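Local coordinates for AvrRpt2 (Erwinia amylovora, PDB 6HQZ), which is a type III effector of the fire blight pathogen and a C70-family cysteine protease with a papain-like domain, probably cleaving host plant proteins, at residues L38-P41 / E42-D45. Numbering follows the deposited sequence.
Sequences LGLP and ELYD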
loop_
_atom_site.group_PDB
_atom_site.type_symbol
_atom_site.label_atom_id
_atom_site.label_comp_id
_atom_site.label_asym_id
_atom_site.label_seq_id
_atom_site.Cartn_x
_atom_site.Cartn_y
_atom_site.Cartn_z
ATOM N N LEU A 38 -3.686 -16.951 28.405
ATOM C CA LEU A 38 -4.178 -15.941 29.320
ATOM C C LEU A 38 -4.964 -14.911 28.455
ATOM O O LEU A 38 -4.994 -14.966 27.200
ATOM C CB LEU A 38 -3.033 -15.324 30.178
ATOM C CG LEU A 38 -2.216 -16.156 31.204
ATOM C CD1 LEU A 38 -1.077 -15.310 31.782
ATOM C CD2 LEU A 38 -3.026 -16.773 32.359
ATOM N N GLY A 39 -5.601 -13.991 29.143
ATOM C CA GLY A 39 -6.441 -13.010 28.518
ATOM C C GLY A 39 -5.718 -11.926 27.767
ATOM O O GLY A 39 -4.477 -11.922 27.581
ATOM N N LEU A 40 -6.538 -10.986 27.352
ATOM C CA LEU A 40 -6.096 -9.846 26.611
ATOM C C LEU A 40 -5.120 -8.907 27.352
ATOM O O LEU A 40 -4.097 -8.482 26.740
ATOM C CB LEU A 40 -7.311 -9.069 26.149
ATOM C CG LEU A 40 -8.139 -9.755 25.082
ATOM C CD1 LEU A 40 -9.162 -8.764 24.535
ATOM C CD2 LEU A 40 -7.290 -10.254 23.933
ATOM N N PRO A 41 -5.441 -8.532 28.610
ATOM C CA PRO A 41 -4.461 -7.695 29.343
ATOM C C PRO A 41 -3.059 -8.296 29.412
ATOM O O PRO A 41 -2.081 -7.571 29.264
ATOM C CB PRO A 41 -5.033 -7.591 30.759
ATOM C CG PRO A 41 -6.429 -8.110 30.688
ATOM C CD PRO A 41 -6.682 -8.765 29.395
ATOM N N GLU A 42 -2.996 -9.605 29.555
ATOM C CA GLU A 42 -1.708 -10.290 29.661
ATOM C C GLU A 42 -0.973 -10.380 28.310
ATOM O O GLU A 42 0.273 -10.300 28.223
ATOM C CB GLU A 42 -1.911 -11.644 30.335
ATOM C CG GLU A 42 -2.371 -11.501 31.797
ATOM C CD GLU A 42 -3.847 -11.119 31.988
ATOM O OE1 GLU A 42 -4.678 -11.365 31.060
ATOM O OE2 GLU A 42 -4.165 -10.581 33.095
ATOM N N LEU A 43 -1.768 -10.546 27.267
ATOM C CA LEU A 43 -1.273 -10.591 25.922
ATOM C C LEU A 43 -0.749 -9.207 25.533
ATOM O O LEU A 43 0.275 -9.138 24.879
ATOM C CB LEU A 43 -2.388 -11.020 24.957
ATOM C CG LEU A 43 -2.045 -10.990 23.466
ATOM C CD1 LEU A 43 -0.909 -11.944 23.234
ATOM C CD2 LEU A 43 -3.237 -11.300 22.587
ATOM N N TYR A 44 -1.429 -8.122 25.938
ATOM C CA TYR A 44 -1.121 -6.802 25.369
ATOM C C TYR A 44 -0.456 -5.832 26.299
ATOM O O TYR A 44 0.098 -4.795 25.850
ATOM C CB TYR A 44 -2.390 -6.167 24.793
ATOM C CG TYR A 44 -2.794 -6.792 23.521
ATOM C CD1 TYR A 44 -1.948 -6.814 22.429
ATOM C CD2 TYR A 44 -4.029 -7.395 23.387
ATOM C CE1 TYR A 44 -2.310 -7.435 21.231
ATOM C CE2 TYR A 44 -4.404 -8.000 22.208
ATOM C CZ TYR A 44 -3.562 -8.027 21.106
ATOM O OH TYR A 44 -3.936 -8.659 19.918
ATOM N N ASP A 45 -0.498 -6.131 27.579
ATOM C CA ASP A 45 0.017 -5.196 28.555
ATOM C C ASP A 45 0.846 -5.795 29.683
ATOM O O ASP A 45 1.053 -5.121 30.676
ATOM C CB ASP A 45 -1.117 -4.399 29.181
ATOM C CG ASP A 45 -0.627 -3.103 29.830
ATOM O OD1 ASP A 45 0.470 -2.587 29.483
ATOM O OD2 ASP A 45 -1.317 -2.634 30.739
#
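Leu40 and Tyr44, one helical turn apart, lie side by side and point the same way, with Leu40 CD2 4.0 Å from Tyr44 CE2 on the ring. Glu42 folds toward the start of the helix. Its CG stands beside the backbone N (chi1 -66°) and its chain bends at chi2 (76°), which brings the carboxylate back over the first turn: Glu42 OE1 comes to 3.4 Å from Gly39 N, at the N-cap position, and lies 3.7 Å from Pro41 CG at the proline ring. A carboxylate placed here would probably be stabilised by the helix dipole. Leu38, just before the cap, crosses Glu42 at about a right angle, its CD1 4.0 Å from Glu42 CG.

Three successive i to i+4 backbone hydrogen bonds hold the turn beneath these side chains, the evidence for one alpha-helical turn after Gly39: Leu43 N to Gly39 O (3.1 Å), Tyr44 N to Leu40 O (2.8 Å) and Asp45 N to Pro41 O (2.7 Å), the last bent to 135° at the hydrogen. Pro41 lacks an N-H, but in the first turn no i to i+4 acceptor precedes it within the helix, so no helical bond is lost. Leu43 CG lies 3.9 Å above the Tyr44 ring plane, over its centre, an aliphatic contact with one face.

Farther out, the short helix 40-45 contacts two elements of the papain-like domain. Leu43 packs on Gln54 and Val58 of helix 49-65, whereas Leu40 and Tyr44 reach Trp104 at the start of strand 104-113.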